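Local coordinates for protein flagellin B1 (Methanocaldococcus jannaschii DSM 2661, PDB 5YA6) that probably polymerises into the filament of the archaellum, the archaeal swimming organelle, and carries a bound calcium ion, at residues H61-L73 against D86-I100. Sequence-based numbering, arbitrary orientation.
Sequences HVLNYSTVTTATL and DWSLADSSSYVVGVI
N64 N donates to S93 O (3.0 Å), and N64 O accepts from Y95 N, so both backbone polar atoms of N64 grip segment 86-100 at the start of a parallel ladder; S66 N then donates to Y95 O (2.9 Å). The next donor, V97 N, passes S66 and takes T67 O (2.8 Å); with S66 at phi/psi -90/-59°, this extra residue marks a beta bulge in strand 61-69. Regular pairing resumes as T69 N meets V97 O and V99 N meets T69 O. Beyond the ladder, the T72 hydroxyl donates to V99 O (2.7 Å) from well above the carbonyl plane. A water bridges V68 O and D86 OD2, tying the 3-10 segment to the strand.

The Y95 ring swings back across the neighbouring strand because CG stands between its backbone N and carbonyl carbon (chi1 59°). One face receives Y65 CA in a CH-pi contact, 3.9 Å from the centroid, and L63 O lies at the ring edge. Y95 OH, which is hydrogen-bonded to A50 O, sits in plane at the edge of the Y65 ring. Replacing Y95 by an alanine would probably strip Y65 CA of the ring face it rests on and leave A50 O without its hydroxyl partner. On the face of Y95, V97 CG2 packs against Y65 CE2 (3.7 Å); on the opposite face L89 CD1 meets T67 CG2 (3.5 Å).

Flanked by antiparallel strands 51-56 and 117-123, this bulged pair is a parallel step within the mixed sheet of the flagellin's beta-rich domain.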
ATOM      1  N   HIS B  61       2.305   9.784   0.691  1.00 15.38           N
ATOM      2  CA  HIS B  61       3.559  10.488   1.007  1.00 17.50           C
ATOM      3  C   HIS B  61       4.674   9.831   0.300  1.00 17.79           C
ATOM      4  O   HIS B  61       4.697   8.584   0.232  1.00 18.20           O
ATOM      5  CB  HIS B  61       3.823  10.454   2.498  1.00 15.97           C
ATOM      6  CG  HIS B  61       2.752  11.079   3.290  1.00 16.05           C
ATOM      7  ND1 HIS B  61       2.781  12.400   3.653  1.00 18.55           N
ATOM      8  CD2 HIS B  61       1.593  10.580   3.763  1.00 16.29           C
ATOM      9  CE1 HIS B  61       1.691  12.679   4.343  1.00 17.54           C
ATOM     10  NE2 HIS B  61       0.950  11.590   4.411  1.00 18.51           N
ATOM     11  N   VAL B  62       5.667  10.608  -0.191  1.00 17.43           N
ATOM     12  CA  VAL B  62       6.858  10.089  -0.816  1.00 17.89           C
ATOM     13  C   VAL B  62       8.042  10.619  -0.003  1.00 17.11           C
ATOM     14  O   VAL B  62       8.140  11.831   0.260  1.00 18.41           O
ATOM     15  CB  VAL B  62       7.043  10.542  -2.288  1.00 21.18           C
ATOM     16  CG1 VAL B  62       8.166   9.798  -2.966  1.00 21.85           C
ATOM     17  CG2 VAL B  62       5.740  10.312  -3.055  1.00 24.18           C
ATOM     18  N   LEU B  63       8.855   9.704   0.501  1.00 15.54           N
ATOM     19  CA  LEU B  63      10.025  10.046   1.308  1.00 15.68           C
ATOM     20  C   LEU B  63      11.280   9.661   0.611  1.00 14.27           C
ATOM     21  O   LEU B  63      11.435   8.572   0.015  1.00 13.11           O
ATOM     22  CB  LEU B  63      10.005   9.328   2.668  1.00 16.34           C
ATOM     23  CG  LEU B  63       8.961   9.630   3.704  1.00 20.51           C
ATOM     24  CD1 LEU B  63       7.623   9.110   3.338  1.00 23.84           C
ATOM     25  CD2 LEU B  63       9.327   8.994   5.037  1.00 22.15           C
ATOM     26  N   ASN B  64      12.276  10.543   0.737  1.00 15.55           N
ATOM     27  CA  ASN B  64      13.559  10.359   0.097  1.00 16.90           C
ATOM     28  C   ASN B  64      14.704  10.065   1.060  1.00 15.49           C
ATOM     29  O   ASN B  64      14.541  10.270   2.286  1.00 13.98           O
ATOM     30  CB  ASN B  64      13.899  11.621  -0.724  1.00 20.86           C
ATOM     31  CG  ASN B  64      12.872  11.840  -1.829  1.00 23.56           C
ATOM     32  OD1 ASN B  64      12.838  11.098  -2.806  1.00 28.96           O
ATOM     33  ND2 ASN B  64      12.017  12.824  -1.650  1.00 27.33           N
ATOM     34  N   TYR B  65      15.815   9.576   0.534  1.00 15.99           N
ATOM     35  CA  TYR B  65      16.955   9.132   1.322  1.00 16.05           C
ATOM     36  C   TYR B  65      17.645  10.356   1.962  1.00 16.86           C
ATOM     37  O   TYR B  65      18.174  11.191   1.244  1.00 20.47           O
ATOM     38  CB  TYR B  65      17.881   8.367   0.397  1.00 15.74           C
ATOM     39  CG  TYR B  65      19.155   7.748   0.915  1.00 15.19           C
ATOM     40  CD1 TYR B  65      20.274   8.534   1.254  1.00 13.73           C
ATOM     41  CD2 TYR B  65      19.292   6.389   1.001  1.00 14.83           C
ATOM     42  CE1 TYR B  65      21.425   7.952   1.685  1.00 13.63           C
ATOM     43  CE2 TYR B  65      20.480   5.783   1.368  1.00 14.56           C
ATOM     44  CZ  TYR B  65      21.578   6.576   1.730  1.00 14.04           C
ATOM     45  OH  TYR B  65      22.730   5.942   2.059  1.00 15.89           O
ATOM     46  N   SER B  66      17.712  10.396   3.286  1.00 14.84           N
ATOM     47  CA  SER B  66      18.439  11.502   3.944  1.00 15.91           C
ATOM     48  C   SER B  66      19.879  11.168   4.141  1.00 16.33           C
ATOM     49  O   SER B  66      20.770  11.929   3.682  1.00 20.24           O
ATOM     50  CB  SER B  66      17.805  11.785   5.301  1.00 17.74           C
ATOM     51  OG  SER B  66      18.489  12.864   5.919  1.00 21.30           O
ATOM     52  N   THR B  67      20.170  10.096   4.865  1.00 13.43           N
ATOM     53  CA  THR B  67      21.541   9.635   5.112  1.00 15.93           C
ATOM     54  C   THR B  67      21.543   8.174   5.627  1.00 14.52           C
ATOM     55  O   THR B  67      20.429   7.538   5.772  1.00 15.09           O
ATOM     56  CB  THR B  67      22.303  10.579   6.077  1.00 16.00           C
ATOM     57  OG1 THR B  67      23.685  10.220   6.086  1.00 16.72           O
ATOM     58  CG2 THR B  67      21.681  10.466   7.512  1.00 15.07           C
ATOM     59  N   VAL B  68      22.704   7.635   5.960  1.00 14.63           N
ATOM     60  CA  VAL B  68      22.871   6.313   6.499  1.00 14.58           C
ATOM     61  C   VAL B  68      23.702   6.402   7.804  1.00 16.18           C
ATOM     62  O   VAL B  68      24.574   7.292   7.929  1.00 18.67           O
ATOM     63  CB  VAL B  68      23.513   5.334   5.468  1.00 16.49           C
ATOM     64  CG1 VAL B  68      24.824   5.880   4.906  1.00 16.66           C
ATOM     65  CG2 VAL B  68      23.738   3.950   6.056  1.00 15.10           C
ATOM     66  N   THR B  69      23.422   5.517   8.740  1.00 14.97           N
ATOM     67  CA  THR B  69      24.150   5.481  10.045  1.00 15.50           C
ATOM     68  C   THR B  69      24.418   4.063  10.438  1.00 16.26           C
ATOM     69  O   THR B  69      23.614   3.151  10.202  1.00 15.55           O
ATOM     70  CB  THR B  69      23.391   6.158  11.188  1.00 17.61           C
ATOM     71  OG1 THR B  69      24.149   5.999  12.409  1.00 19.49           O
ATOM     72  CG2 THR B  69      21.981   5.553  11.396  1.00 16.52           C
ATOM     73  N   THR B  70      25.612   3.829  11.038  1.00 15.56           N
ATOM     74  CA  THR B  70      25.935   2.540  11.570  1.00 16.36           C
ATOM     75  C   THR B  70      25.690   2.469  13.102  1.00 15.48           C
ATOM     76  O   THR B  70      25.920   1.460  13.697  1.00 17.58           O
ATOM     77  CB  THR B  70      27.401   2.265  11.400  1.00 17.74           C
ATOM     78  OG1 THR B  70      28.088   3.458  11.799  1.00 17.03           O
ATOM     79  CG2 THR B  70      27.791   1.950   9.885  1.00 18.01           C
ATOM     80  N   ALA B  71      25.152   3.516  13.654  1.00 15.90           N
ATOM     81  CA  ALA B  71      24.780   3.542  15.085  1.00 17.69           C
ATOM     82  C   ALA B  71      23.731   2.507  15.505  1.00 18.85           C
ATOM     83  O   ALA B  71      23.612   2.188  16.701  1.00 18.48           O
ATOM     84  CB  ALA B  71      24.290   4.947  15.452  1.00 16.69           C
ATOM     85  N   THR B  72      22.873   2.059  14.560  1.00 15.46           N
ATOM     86  CA  THR B  72      21.917   1.012  14.804  1.00 16.50           C
ATOM     87  C   THR B  72      22.506  -0.382  14.888  1.00 17.94           C
ATOM     88  O   THR B  72      21.798  -1.370  15.221  1.00 19.72           O
ATOM     89  CB  THR B  72      20.870   1.060  13.632  1.00 16.09           C
ATOM     90  OG1 THR B  72      21.573   1.100  12.343  1.00 14.47           O
ATOM     91  CG2 THR B  72      20.010   2.334  13.711  1.00 15.42           C
ATOM     92  N   LEU B  73      23.775  -0.526  14.502  1.00 18.88           N
ATOM     93  CA  LEU B  73      24.370  -1.852  14.387  1.00 24.65           C
ATOM     94  C   LEU B  73      24.520  -2.528  15.770  1.00 24.88           C
ATOM     95  O   LEU B  73      25.120  -1.942  16.682  1.00 23.49           O
ATOM     96  CB  LEU B  73      25.718  -1.707  13.666  1.00 28.07           C
ATOM     97  CG  LEU B  73      26.429  -2.956  13.204  1.00 33.41           C
ATOM     98  CD1 LEU B  73      25.548  -3.770  12.289  1.00 36.39           C
ATOM     99  CD2 LEU B  73      27.700  -2.541  12.466  1.00 34.95           C
ATOM    100  N   ASP B  86      21.015  10.673  14.445  1.00 16.56           N
ATOM    101  CA  ASP B  86      20.545  10.901  13.069  1.00 16.58           C
ATOM    102  C   ASP B  86      19.019  10.767  12.931  1.00 16.99           C
ATOM    103  O   ASP B  86      18.471  11.161  11.925  1.00 15.06           O
ATOM    104  CB  ASP B  86      21.245   9.970  12.052  1.00 18.02           C
ATOM    105  CG  ASP B  86      22.691  10.392  11.726  1.00 20.17           C
ATOM    106  OD1 ASP B  86      23.023  11.547  11.939  1.00 21.04           O
ATOM    107  OD2 ASP B  86      23.465   9.524  11.324  1.00 25.50           O
ATOM    108  N   TRP B  87      18.314  10.282  13.966  1.00 15.00           N
ATOM    109  CA  TRP B  87      16.843  10.511  14.015  1.00 15.13           C
ATOM    110  C   TRP B  87      16.422  11.948  13.777  1.00 16.36           C
ATOM    111  O   TRP B  87      15.308  12.207  13.354  1.00 17.48           O
ATOM    112  CB  TRP B  87      16.228  10.063  15.359  1.00 14.87           C
ATOM    113  CG  TRP B  87      15.810   8.618  15.376  1.00 14.02           C
ATOM    114  CD1 TRP B  87      16.399   7.615  16.004  1.00 14.33           C
ATOM    115  CD2 TRP B  87      14.688   8.060  14.681  1.00 13.98           C
ATOM    116  NE1 TRP B  87      15.761   6.416  15.710  1.00 14.16           N
ATOM    117  CE2 TRP B  87      14.682   6.686  14.927  1.00 14.14           C
ATOM    118  CE3 TRP B  87      13.699   8.610  13.860  1.00 13.99           C
ATOM    119  CZ2 TRP B  87      13.661   5.834  14.433  1.00 14.27           C
ATOM    120  CZ3 TRP B  87      12.722   7.775  13.359  1.00 14.75           C
ATOM    121  CH2 TRP B  87      12.733   6.424  13.615  1.00 13.56           C
ATOM    122  N   SER B  88      17.294  12.897  14.123  1.00 16.27           N
ATOM    123  CA  SER B  88      17.002  14.291  13.866  1.00 17.14           C
ATOM    124  C   SER B  88      16.722  14.627  12.386  1.00 18.52           C
ATOM    125  O   SER B  88      15.981  15.580  12.109  1.00 19.46           O
ATOM    126  CB  SER B  88      18.115  15.203  14.368  1.00 18.06           C
ATOM    127  OG  SER B  88      19.227  15.260  13.485  1.00 20.23           O
ATOM    128  N   LEU B  89      17.285  13.831  11.489  1.00 18.04           N
ATOM    129  CA  LEU B  89      17.107  13.991  10.036  1.00 18.64           C
ATOM    130  C   LEU B  89      15.884  13.245   9.457  1.00 21.14           C
ATOM    131  O   LEU B  89      15.552  13.412   8.267  1.00 23.29           O
ATOM    132  CB  LEU B  89      18.365  13.575   9.301  1.00 18.46           C
ATOM    133  CG  LEU B  89      19.692  14.229   9.701  1.00 19.14           C
ATOM    134  CD1 LEU B  89      20.900  13.514   9.152  1.00 20.92           C
ATOM    135  CD2 LEU B  89      19.693  15.697   9.405  1.00 20.24           C
ATOM    136  N   ALA B  90      15.185  12.478  10.270  1.00 19.15           N
ATOM    137  CA  ALA B  90      13.936  11.847   9.795  1.00 18.71           C
ATOM    138  C   ALA B  90      12.840  12.848   9.976  1.00 18.76           C
ATOM    139  O   ALA B  90      12.274  13.011  11.050  1.00 20.99           O
ATOM    140  CB  ALA B  90      13.682  10.573  10.579  1.00 18.67           C
ATOM    141  N   ASP B  91      12.489  13.516   8.885  1.00 18.85           N
ATOM    142  CA  ASP B  91      11.544  14.604   8.941  1.00 20.40           C
ATOM    143  C   ASP B  91      10.277  14.279   8.113  1.00 20.76           C
ATOM    144  O   ASP B  91       9.976  13.114   7.824  1.00 19.06           O
ATOM    145  CB  ASP B  91      12.223  15.902   8.524  1.00 22.22           C
ATOM    146  CG  ASP B  91      12.669  15.906   7.100  1.00 24.33           C
ATOM    147  OD1 ASP B  91      12.339  14.994   6.314  1.00 21.74           O
ATOM    148  OD2 ASP B  91      13.377  16.861   6.702  1.00 24.56           O
ATOM    149  N   SER B  92       9.503  15.290   7.759  1.00 20.67           N
ATOM    150  CA  SER B  92       8.246  15.030   7.069  1.00 22.99           C
ATOM    151  C   SER B  92       8.413  14.420   5.669  1.00 23.88           C
ATOM    152  O   SER B  92       7.469  13.845   5.138  1.00 25.17           O
ATOM    153  CB  SER B  92       7.442  16.319   6.970  1.00 27.85           C
ATOM    154  OG  SER B  92       8.091  17.268   6.146  1.00 31.18           O
ATOM    155  N   SER B  93       9.590  14.516   5.057  1.00 19.14           N
ATOM    156  CA  SER B  93       9.754  14.024   3.718  1.00 20.49           C
ATOM    157  C   SER B  93      10.986  13.160   3.513  1.00 18.11           C
ATOM    158  O   SER B  93      11.380  12.937   2.399  1.00 17.42           O
ATOM    159  CB  SER B  93       9.777  15.211   2.737  1.00 23.41           C
ATOM    160  OG  SER B  93      10.955  15.912   2.940  1.00 24.74           O
ATOM    161  N   SER B  94      11.580  12.629   4.597  1.00 16.16           N
ATOM    162  CA  SER B  94      12.852  11.923   4.449  1.00 17.75           C
ATOM    163  C   SER B  94      12.927  10.738   5.385  1.00 16.59           C
ATOM    164  O   SER B  94      12.342  10.814   6.476  1.00 20.75           O
ATOM    165  CB  SER B  94      14.028  12.860   4.855  1.00 19.25           C
ATOM    166  OG  SER B  94      13.824  14.163   4.356  1.00 24.48           O
ATOM    167  N   TYR B  95      13.604   9.662   4.965  1.00 14.01           N
ATOM    168  CA  TYR B  95      13.906   8.510   5.843  1.00 12.76           C
ATOM    169  C   TYR B  95      15.419   8.450   6.076  1.00 13.29           C
ATOM    170  O   TYR B  95      16.215   8.900   5.232  1.00 14.80           O
ATOM    171  CB  TYR B  95      13.387   7.105   5.300  1.00 11.72           C
ATOM    172  CG  TYR B  95      13.951   6.725   3.960  1.00 12.04           C
ATOM    173  CD1 TYR B  95      13.341   7.135   2.799  1.00 11.74           C
ATOM    174  CD2 TYR B  95      15.131   6.011   3.854  1.00 11.91           C
ATOM    175  CE1 TYR B  95      13.873   6.838   1.566  1.00 11.36           C
ATOM    176  CE2 TYR B  95      15.681   5.697   2.644  1.00 12.97           C
ATOM    177  CZ  TYR B  95      15.060   6.131   1.482  1.00 11.34           C
ATOM    178  OH  TYR B  95      15.682   5.848   0.277  1.00 12.40           O
ATOM    179  N   VAL B  96      15.823   7.862   7.192  1.00 11.79           N
ATOM    180  CA  VAL B  96      17.226   7.571   7.445  1.00 12.11           C
ATOM    181  C   VAL B  96      17.493   6.081   7.342  1.00 12.28           C
ATOM    182  O   VAL B  96      16.696   5.267   7.857  1.00 12.04           O
ATOM    183  CB  VAL B  96      17.594   8.135   8.852  1.00 12.91           C
ATOM    184  CG1 VAL B  96      18.988   7.695   9.278  1.00 14.52           C
ATOM    185  CG2 VAL B  96      17.357   9.642   8.858  1.00 14.10           C
ATOM    186  N   VAL B  97      18.588   5.688   6.740  1.00 12.10           N
ATOM    187  CA  VAL B  97      18.892   4.276   6.702  1.00 11.94           C
ATOM    188  C   VAL B  97      19.805   3.887   7.853  1.00 13.14           C
ATOM    189  O   VAL B  97      20.857   4.505   8.052  1.00 13.70           O
ATOM    190  CB  VAL B  97      19.562   3.875   5.373  1.00 12.56           C
ATOM    191  CG1 VAL B  97      19.945   2.407   5.346  1.00 12.53           C
ATOM    192  CG2 VAL B  97      18.637   4.235   4.180  1.00 12.14           C
ATOM    193  N   GLY B  98      19.412   2.884   8.612  1.00 11.97           N
ATOM    194  CA  GLY B  98      20.291   2.293   9.678  1.00 12.73           C
ATOM    195  C   GLY B  98      20.853   1.008   9.168  1.00 13.06           C
ATOM    196  O   GLY B  98      20.125   0.139   8.643  1.00 13.50           O
ATOM    197  N   VAL B  99      22.155   0.797   9.431  1.00 13.59           N
ATOM    198  CA  VAL B  99      22.773  -0.465   9.169  1.00 14.77           C
ATOM    199  C   VAL B  99      22.420  -1.511  10.253  1.00 15.49           C
ATOM    200  O   VAL B  99      22.591  -1.255  11.463  1.00 17.15           O
ATOM    201  CB  VAL B  99      24.305  -0.305   9.042  1.00 15.99           C
ATOM    202  CG1 VAL B  99      24.986  -1.662   8.839  1.00 17.29           C
ATOM    203  CG2 VAL B  99      24.635   0.735   7.983  1.00 17.19           C
ATOM    204  N   ILE B 100      21.916  -2.676   9.863  1.00 16.44           N
ATOM    205  CA  ILE B 100      21.614  -3.776  10.789  1.00 16.91           C
ATOM    206  C   ILE B 100      22.608  -4.918  10.610  1.00 19.34           C
ATOM    207  O   ILE B 100      23.109  -5.516  11.598  1.00 20.15           O
ATOM    208  CB  ILE B 100      20.139  -4.270  10.636  1.00 16.87           C
ATOM    209  CG1 ILE B 100      19.183  -3.099  10.952  1.00 17.70           C
ATOM    210  CG2 ILE B 100      19.864  -5.444  11.559  1.00 18.17           C
ATOM    211  CD1 ILE B 100      19.235  -2.474  12.351  1.00 17.40           C
TER
HETATM  212  O   HOH W   1       5.937  13.361   3.025  1.00 37.64           O
HETATM  213  O   HOH W   2      16.232  15.415   6.633  1.00 34.23           O
HETATM  214  O   HOH W   3      25.252   9.191   9.607  1.00 27.81           O
HETATM  215  O   HOH W   4      23.050   8.486  14.365  1.00 21.14           O